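PDB 2I5G: amidohydrolase from Pseudomonas aeruginosa, which probably acts as a metal-dependent dipeptidase of the M19 (membrane dipeptidase) family, a group built on the TIM-barrel scaffold. Local coordinates for residues D14-A19 against G247-Q252; G32-A37 against R285-F290; S172-C177 against L319-G324. The protein carries 2 engineered substitutions. One frame throughout, in Å; residues are numbered along the deposited sequence.

Interaction 1 (D14-A19 against G247-Q252)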
loop_
_atom_site.group_PDB
_atom_site.type_symbol
_atom_site.label_atom_id
_atom_site.label_comp_id
_atom_site.label_asym_id
_atom_site.label_seq_id
_atom_site.Cartn_x
_atom_site.Cartn_y
_atom_site.Cartn_z
ATOM N N ASP A 14 -3.532 30.130 -0.960
ATOM C CA ASP A 14 -2.292 29.406 -0.721
ATOM C C ASP A 14 -2.515 27.925 -0.939
ATOM O O ASP A 14 -3.348 27.312 -0.279
ATOM C CB ASP A 14 -1.786 29.655 0.698
ATOM C CG ASP A 14 -0.415 29.049 0.942
ATOM O OD1 ASP A 14 0.204 29.389 1.974
ATOM O OD2 ASP A 14 0.041 28.234 0.105
ATOM N N GLY A 15 -1.756 27.361 -1.869
ATOM C CA GLY A 15 -1.880 25.954 -2.202
ATOM C C GLY A 15 -1.566 24.946 -1.110
ATOM O O GLY A 15 -1.985 23.793 -1.209
ATOM N N LEU A 16 -0.825 25.349 -0.082
ATOM C CA LEU A 16 -0.510 24.417 0.985
ATOM C C LEU A 16 -0.060 25.027 2.302
ATOM O O LEU A 16 0.877 25.828 2.354
ATOM C CB LEU A 16 0.560 23.429 0.544
ATOM C CG LEU A 16 0.536 22.227 1.490
ATOM C CD1 LEU A 16 -0.352 21.151 0.878
ATOM C CD2 LEU A 16 1.926 21.687 1.717
ATOM N N ILE A 17 -0.728 24.605 3.370
ATOM C CA ILE A 17 -0.420 25.065 4.709
ATOM C C ILE A 17 -0.633 23.927 5.712
ATOM O O ILE A 17 -1.685 23.293 5.719
ATOM C CB ILE A 17 -1.305 26.278 5.084
ATOM C CG1 ILE A 17 -0.850 27.504 4.293
ATOM C CG2 ILE A 17 -1.219 26.564 6.577
ATOM C CD1 ILE A 17 -1.623 28.779 4.618
ATOM N N ILE A 18 0.395 23.653 6.519
ATOM C CA ILE A 18 0.366 22.630 7.569
ATOM C C ILE A 18 0.883 23.309 8.824
ATOM O O ILE A 18 1.987 23.026 9.290
ATOM C CB ILE A 18 1.300 21.423 7.300
ATOM C CG1 ILE A 18 2.558 21.871 6.555
ATOM C CG2 ILE A 18 0.562 20.345 6.580
ATOM C CD1 ILE A 18 2.331 22.246 5.104
ATOM N N ALA A 19 0.087 24.228 9.354
ATOM C CA ALA A 19 0.449 24.963 10.555
ATOM C C ALA A 19 -0.288 24.382 11.747
ATOM O O ALA A 19 -1.294 23.698 11.582
ATOM C CB ALA A 19 0.083 26.425 10.388
ATOM N N GLY A 247 1.964 28.115 -3.236
ATOM C CA GLY A 247 1.823 26.970 -2.344
ATOM C C GLY A 247 2.961 27.056 -1.328
ATOM O O GLY A 247 3.875 26.228 -1.320
ATOM N N THR A 248 2.905 28.075 -0.471
ATOM C CA THR A 248 3.945 28.335 0.527
ATOM C C THR A 248 4.463 27.138 1.306
ATOM O O THR A 248 5.672 26.971 1.465
ATOM C CB THR A 248 3.488 29.378 1.563
ATOM O OG1 THR A 248 2.559 28.776 2.473
ATOM C CG2 THR A 248 2.828 30.551 0.873
ATOM N N ASP A 249 3.552 26.318 1.810
ATOM C CA ASP A 249 3.949 25.158 2.586
ATOM C C ASP A 249 4.322 25.655 3.983
ATOM O O ASP A 249 5.299 25.205 4.575
ATOM C CB ASP A 249 5.136 24.465 1.909
ATOM C CG ASP A 249 5.399 23.073 2.453
ATOM O OD1 ASP A 249 4.461 22.459 3.004
ATOM O OD2 ASP A 249 6.544 22.581 2.312
ATOM N N PHE A 250 3.539 26.603 4.498
ATOM C CA PHE A 250 3.769 27.149 5.834
ATOM C C PHE A 250 3.572 26.074 6.905
ATOM O O PHE A 250 2.544 25.392 6.932
ATOM C CB PHE A 250 2.810 28.308 6.118
ATOM C CG PHE A 250 3.358 29.659 5.758
ATOM C CD1 PHE A 250 4.596 30.079 6.249
ATOM C CD2 PHE A 250 2.627 30.531 4.951
ATOM C CE1 PHE A 250 5.097 31.345 5.944
ATOM C CE2 PHE A 250 3.120 31.800 4.640
ATOM C CZ PHE A 250 4.359 32.206 5.140
ATOM N N THR A 251 4.558 25.934 7.786
ATOM C CA THR A 251 4.511 24.949 8.866
ATOM C C THR A 251 4.427 25.682 10.208
ATOM O O THR A 251 4.786 25.143 11.262
ATOM C CB THR A 251 5.773 24.068 8.858
ATOM O OG1 THR A 251 6.926 24.873 9.138
ATOM C CG2 THR A 251 5.953 23.423 7.501
ATOM N N GLN A 252 3.937 26.915 10.145
ATOM C CA GLN A 252 3.804 27.791 11.301
ATOM C C GLN A 252 3.257 27.175 12.592
ATOM O O GLN A 252 2.134 26.666 12.639
ATOM C CB GLN A 252 2.960 29.000 10.916
ATOM C CG GLN A 252 3.134 30.171 11.843
ATOM C CD GLN A 252 2.430 31.408 11.344
ATOM O OE1 GLN A 252 2.687 31.878 10.237
ATOM N NE2 GLN A 252 1.535 31.947 12.164
#
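Ile17 and Phe250 form a single backbone bridge, CA to CA 4.8 Å, in which the two segments run parallel. Asp249 N donates to Leu16 O at 2.8 Å, and Ile18 N donates to Phe250 O, also at 2.8 Å. Ahead of the bridge, the buried carboxylate of Asp14, its CG anti to the backbone N (chi1 -173°), bonds to both segments. Within its own segment, OD2 accepts Leu16 N in an almost straight bond (N-H...O 175°) from above the carboxylate plane, an Asx turn that secures the corner at Gly15. The same oxygen takes a weak bond from Thr248 N at 2.9 Å. Thr248 OG1 gives its proton to Asp14 OD1, the side chains crossing at about a right angle; the modelled length of 2.5 Å is doubtful. Further on, Ile17 CG1 packs alongside Phe250 CB at 4.2 Å. Ile18 lies side by side with Thr251, its CG1 3.9 Å from Thr251 CG2, and Thr251 CA makes a C-H...O contact with Ile18 O. The Gln252 amide leads away from 14-19, OE1 accepting from Val287 N and NE2 bonding Asp28 OD2. Strand 13-17 thus meets the chain leaving strand 244-246, the seam where first and last strands close a TIM barrel, at the C-terminal strand ends where such barrels carry their active sites.

Interaction 2 (G32-A37 against R285-F290)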
loop_
_atom_site.group_PDB
_atom_site.type_symbol
_atom_site.label_atom_id
_atom_site.label_comp_id
_atom_site.label_asym_id
_atom_site.label_seq_id
_atom_site.Cartn_x
_atom_site.Cartn_y
_atom_site.Cartn_z
ATOM N N GLY A 32 -2.627 38.719 7.004
ATOM C CA GLY A 32 -2.021 38.652 5.689
ATOM C C GLY A 32 -3.022 38.792 4.558
ATOM O O GLY A 32 -2.653 38.700 3.385
ATOM N N GLY A 33 -4.288 39.004 4.908
ATOM C CA GLY A 33 -5.326 39.164 3.902
ATOM C C GLY A 33 -5.629 37.915 3.090
ATOM O O GLY A 33 -6.226 37.994 2.015
ATOM N N LEU A 34 -5.225 36.761 3.611
ATOM C CA LEU A 34 -5.442 35.483 2.947
ATOM C C LEU A 34 -6.934 35.265 2.721
ATOM O O LEU A 34 -7.736 35.433 3.639
ATOM C CB LEU A 34 -4.873 34.356 3.817
ATOM C CG LEU A 34 -4.673 32.961 3.225
ATOM C CD1 LEU A 34 -3.651 33.025 2.101
ATOM C CD2 LEU A 34 -4.192 32.005 4.310
ATOM N N THR A 35 -7.307 34.896 1.501
ATOM C CA THR A 35 -8.710 34.654 1.187
ATOM C C THR A 35 -9.055 33.192 1.447
ATOM O O THR A 35 -10.060 32.889 2.094
ATOM C CB THR A 35 -9.025 34.980 -0.280
ATOM O OG1 THR A 35 -8.601 36.317 -0.572
ATOM C CG2 THR A 35 -10.515 34.867 -0.540
ATOM N N ALA A 36 -8.219 32.288 0.949
ATOM C CA ALA A 36 -8.461 30.867 1.152
ATOM C C ALA A 36 -7.159 30.077 1.158
ATOM O O ALA A 36 -6.134 30.548 0.667
ATOM C CB ALA A 36 -9.393 30.341 0.074
ATOM N N ALA A 37 -7.204 28.873 1.724
ATOM C CA ALA A 37 -6.018 28.037 1.786
ATOM C C ALA A 37 -6.289 26.534 1.865
ATOM O O ALA A 37 -7.237 26.091 2.516
ATOM C CB ALA A 37 -5.162 28.463 2.963
ATOM N N ARG A 285 8.383 35.084 6.555
ATOM C CA ARG A 285 8.566 34.028 7.548
ATOM C C ARG A 285 7.250 33.607 8.212
ATOM O O ARG A 285 7.158 32.522 8.784
ATOM C CB ARG A 285 9.544 34.498 8.629
ATOM C CG ARG A 285 10.953 34.743 8.150
ATOM C CD ARG A 285 11.822 33.514 8.353
ATOM N NE ARG A 285 13.216 33.744 7.963
ATOM C CZ ARG A 285 14.022 34.649 8.518
ATOM N NH1 ARG A 285 13.585 35.432 9.494
ATOM N NH2 ARG A 285 15.279 34.759 8.106
ATOM N N THR A 286 6.243 34.470 8.157
ATOM C CA THR A 286 4.944 34.158 8.747
ATOM C C THR A 286 3.805 34.447 7.772
ATOM O O THR A 286 3.925 35.284 6.873
ATOM C CB THR A 286 4.685 34.968 10.037
ATOM O OG1 THR A 286 4.736 36.368 9.743
ATOM C CG2 THR A 286 5.714 34.637 11.095
ATOM N N VAL A 287 2.696 33.743 7.957
ATOM C CA VAL A 287 1.536 33.912 7.102
ATOM C C VAL A 287 1.135 35.380 7.041
ATOM O O VAL A 287 0.836 35.907 5.969
ATOM C CB VAL A 287 0.353 33.076 7.627
ATOM C CG1 VAL A 287 -0.841 33.212 6.693
ATOM C CG2 VAL A 287 0.769 31.617 7.745
ATOM N N GLY A 288 1.147 36.041 8.193
ATOM C CA GLY A 288 0.773 37.443 8.247
ATOM C C GLY A 288 1.582 38.366 7.350
ATOM O O GLY A 288 1.270 39.555 7.229
ATOM N N GLU A 289 2.616 37.827 6.714
ATOM C CA GLU A 289 3.462 38.623 5.830
ATOM C C GLU A 289 3.178 38.394 4.353
ATOM O O GLU A 289 3.875 38.943 3.497
ATOM C CB GLU A 289 4.935 38.328 6.096
ATOM C CG GLU A 289 5.473 38.901 7.383
ATOM C CD GLU A 289 6.949 38.620 7.543
ATOM O OE1 GLU A 289 7.295 37.464 7.861
ATOM O OE2 GLU A 289 7.764 39.549 7.335
ATOM N N PHE A 290 2.157 37.589 4.060
ATOM C CA PHE A 290 1.781 37.276 2.680
ATOM C C PHE A 290 1.851 38.488 1.740
ATOM O O PHE A 290 2.406 38.400 0.642
ATOM C CB PHE A 290 0.371 36.677 2.647
ATOM C CG PHE A 290 0.303 35.313 2.022
ATOM C CD1 PHE A 290 0.449 35.152 0.648
ATOM C CD2 PHE A 290 0.114 34.180 2.813
ATOM C CE1 PHE A 290 0.411 33.884 0.071
ATOM C CE2 PHE A 290 0.076 32.911 2.246
ATOM C CZ PHE A 290 0.224 32.762 0.873
#
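Leu34 and Phe290 carry a small, buried apolar contact on the flank of the barrel, between the turn from helix 23-31 into strand 36-40 and the short 3-10 segment that precedes helix 291-299. CD1 of Leu34 sits over one face of the Phe290 ring, 4.1 Å from its centroid and 25° off the normal, a CH-pi contact shifted toward the rim carrying CE2. Leu34 CG is anti to the backbone N (chi1 -166°); the two side chains cross obliquely, and the other leucine methyl, CD2, faces Val287 CG1 at 4.3 Å. Next to this pair the backbones close up: Gly32 CA comes to 4.0 Å from Gly288 CA, and Gly32 O rests against Phe290 CB at 3.7 Å. The absence of a CB on Gly32 permits that approach; one would run into Val287 O. Gly33, at positive phi, ends helix 23-31 in a Schellman motif and sends the chain on toward Leu34. In the 285-290 turn, Glu289 OE1 accepts both Arg285 N at 2.9 Å and Thr286 N at 3.2 Å, so one carboxylate oxygen bonds two successive backbone N-H groups. No hydrogen bond crosses between the two segments. Their polar groups pair with other residues instead, Gly288 N with Asp28, Gly288 O with Lys31 and Gly32 O with His7, so that shape and dispersion hold the direct interface while hydrogen bonds surround it.

Interaction 3 (S172-C177 against L319-G324); sequences SKKPVC and LRDVWG
Lys174 and Asp321 form a salt bridge between the connection from helix 162-171 to strand 177-181 and the last turn of helix 304-323, an alpha-to-beta turn of the TIM barrel held against its C-terminal helix. The lysine side chain leaves with CG anti to the carbonyl carbon and then bends: chi2 of -66° folds CD back, after which the chain runs extended to the ammonium. Folded this way, its methylenes cross the helix end, CD lying 4.1 Å from Val322 CA. NZ then takes two acceptors of one residue, Asp321 OD1 at 3.2 Å and Asp321 O at 2.8 Å. The carboxylate oxygen is approached nearly along its C-O axis. Asp321 CG is anti to its own backbone N (chi1 -167°), and its other oxygen, OD2, lies beside the Pro175 ring, 3.8 Å from Pro175 CG; aspartate and proline cross at about a right angle. Alongside, Val322 CG1 meets both Pro175 CD at 4.0 Å and Pro175 O at 3.6 Å. Val322 is buried, whereas the polar pair lies nearer the surface. Within the turn, Ser172 OG donates to Lys174 O at 2.7 Å, tying the residue before Pro175 back to the end of helix 162-171. A positive charge beside a helix carboxyl terminus would probably be favoured by the helix dipole. On the other side of the helix, Trp323 makes a cation-pi contact with Lys109. Gly324, with positive phi, ends the helix and donates its N to Asp321 O at 3.3 Å, so this one carbonyl oxygen is shared: Lys174 NZ and Gly324 N reach it from opposite faces of its plane.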
loop_
_atom_site.group_PDB
_atom_site.type_symbol
_atom_site.label_atom_id
_atom_site.label_comp_id
_atom_site.label_asym_id
_atom_site.label_seq_id
_atom_site.Cartn_x
_atom_site.Cartn_y
_atom_site.Cartn_z
ATOM N N SER A 172 -5.988 11.255 -15.523
ATOM C CA SER A 172 -7.081 12.117 -15.084
ATOM C C SER A 172 -7.669 12.907 -16.235
ATOM O O SER A 172 -6.953 13.330 -17.145
ATOM C CB SER A 172 -6.612 13.092 -14.007
ATOM O OG SER A 172 -5.829 14.119 -14.581
ATOM N N LYS A 173 -8.980 13.107 -16.178
ATOM C CA LYS A 173 -9.707 13.850 -17.203
ATOM C C LYS A 173 -9.926 15.279 -16.731
ATOM O O LYS A 173 -10.599 16.079 -17.382
ATOM C CB LYS A 173 -11.046 13.167 -17.481
ATOM C CG LYS A 173 -10.876 11.794 -18.098
ATOM C CD LYS A 173 -12.163 11.019 -18.137
ATOM C CE LYS A 173 -11.906 9.660 -18.743
ATOM N NZ LYS A 173 -13.105 8.794 -18.693
ATOM N N LYS A 174 -9.343 15.581 -15.580
ATOM C CA LYS A 174 -9.432 16.896 -14.976
ATOM C C LYS A 174 -8.021 17.296 -14.592
ATOM O O LYS A 174 -7.214 16.454 -14.188
ATOM C CB LYS A 174 -10.315 16.856 -13.727
ATOM C CG LYS A 174 -11.806 16.757 -14.006
ATOM C CD LYS A 174 -12.330 18.011 -14.692
ATOM C CE LYS A 174 -13.847 18.047 -14.636
ATOM N NZ LYS A 174 -14.431 19.306 -15.186
ATOM N N PRO A 175 -7.703 18.590 -14.707
ATOM C CA PRO A 175 -6.371 19.088 -14.368
ATOM C C PRO A 175 -5.874 18.576 -13.020
ATOM O O PRO A 175 -6.648 18.452 -12.072
ATOM C CB PRO A 175 -6.565 20.602 -14.367
ATOM C CG PRO A 175 -7.634 20.800 -15.390
ATOM C CD PRO A 175 -8.604 19.701 -15.060
ATOM N N VAL A 176 -4.588 18.254 -12.945
ATOM C CA VAL A 176 -3.987 17.812 -11.691
ATOM C C VAL A 176 -3.000 18.910 -11.297
ATOM O O VAL A 176 -2.829 19.887 -12.033
ATOM C CB VAL A 176 -3.253 16.470 -11.842
ATOM C CG1 VAL A 176 -4.252 15.381 -12.232
ATOM C CG2 VAL A 176 -2.154 16.592 -12.873
ATOM N N CYS A 177 -2.340 18.769 -10.157
ATOM C CA CYS A 177 -1.432 19.828 -9.747
ATOM C C CYS A 177 -0.278 19.392 -8.869
ATOM O O CYS A 177 -0.255 18.276 -8.346
ATOM C CB CYS A 177 -2.216 20.890 -8.980
ATOM S SG CYS A 177 -2.850 20.269 -7.374
ATOM N N LEU A 319 -9.727 25.093 -9.734
ATOM C CA LEU A 319 -10.602 24.458 -8.758
ATOM C C LEU A 319 -12.022 24.485 -9.288
ATOM O O LEU A 319 -12.812 23.589 -9.010
ATOM C CB LEU A 319 -10.537 25.187 -7.413
ATOM C CG LEU A 319 -9.274 24.897 -6.595
ATOM C CD1 LEU A 319 -9.243 25.756 -5.351
ATOM C CD2 LEU A 319 -9.250 23.421 -6.230
ATOM N N ARG A 320 -12.343 25.522 -10.055
ATOM C CA ARG A 320 -13.673 25.655 -10.628
ATOM C C ARG A 320 -13.824 24.564 -11.679
ATOM O O ARG A 320 -14.867 23.909 -11.784
ATOM C CB ARG A 320 -13.833 27.035 -11.270
ATOM C CG ARG A 320 -15.211 27.305 -11.850
ATOM C CD ARG A 320 -15.236 28.655 -12.563
ATOM N NE ARG A 320 -15.018 29.775 -11.647
ATOM C CZ ARG A 320 -15.909 30.195 -10.750
ATOM N NH1 ARG A 320 -17.086 29.587 -10.648
ATOM N NH2 ARG A 320 -15.624 31.219 -9.952
ATOM N N ASP A 321 -12.759 24.370 -12.449
ATOM C CA ASP A 321 -12.743 23.359 -13.493
ATOM C C ASP A 321 -12.955 21.980 -12.875
ATOM O O ASP A 321 -13.897 21.275 -13.225
ATOM C CB ASP A 321 -11.397 23.371 -14.224
ATOM C CG ASP A 321 -11.422 22.574 -15.520
ATOM O OD1 ASP A 321 -12.204 21.605 -15.623
ATOM O OD2 ASP A 321 -10.646 22.915 -16.439
ATOM N N VAL A 322 -12.081 21.613 -11.941
ATOM C CA VAL A 322 -12.139 20.303 -11.295
ATOM C C VAL A 322 -13.391 19.978 -10.471
ATOM O O VAL A 322 -13.820 18.831 -10.446
ATOM C CB VAL A 322 -10.902 20.077 -10.409
ATOM C CG1 VAL A 322 -9.637 20.199 -11.250
ATOM C CG2 VAL A 322 -10.890 21.077 -9.276
ATOM N N TRP A 323 -13.979 20.961 -9.792
ATOM C CA TRP A 323 -15.182 20.687 -9.010
ATOM C C TRP A 323 -16.465 20.883 -9.808
ATOM O O TRP A 323 -17.546 20.590 -9.303
ATOM C CB TRP A 323 -15.264 21.589 -7.779
ATOM C CG TRP A 323 -14.126 21.503 -6.830
ATOM C CD1 TRP A 323 -13.269 20.456 -6.667
ATOM C CD2 TRP A 323 -13.741 22.493 -5.866
ATOM N NE1 TRP A 323 -12.372 20.728 -5.662
ATOM C CE2 TRP A 323 -12.639 21.972 -5.151
ATOM C CE3 TRP A 323 -14.220 23.768 -5.534
ATOM C CZ2 TRP A 323 -12.007 22.681 -4.123
ATOM C CZ3 TRP A 323 -13.593 24.473 -4.514
ATOM C CH2 TRP A 323 -12.498 23.927 -3.820
ATOM N N GLY A 324 -16.353 21.378 -11.042
ATOM C CA GLY A 324 -17.536 21.631 -11.853
ATOM C C GLY A 324 -18.339 22.700 -11.130
ATOM O O GLY A 324 -19.238 23.340 -11.673
#

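How the interactions relate
Along the chain the six segments come in the order 1, 2, 3, 1, 2, 3, so the contacts interlock, each joining an earlier segment to one at least 142 residues later. Interactions 1 and 2 are neighbours, with centres about 10 Å apart: strands 13-17 and 36-40 adjoin in one parallel sheet, where Asp14 N probably bonds Ala36 O, and Thr248 CG2 packs on Phe290 CZ. Together they bring the connections between strand 244-246 and helix 291-299 against the first two strands. Interaction 3 stands apart, its centre about 21 Å from that of interaction 1 and 25 Å from that of interaction 2, bringing helix 304-323 against the entry to strand 177-181.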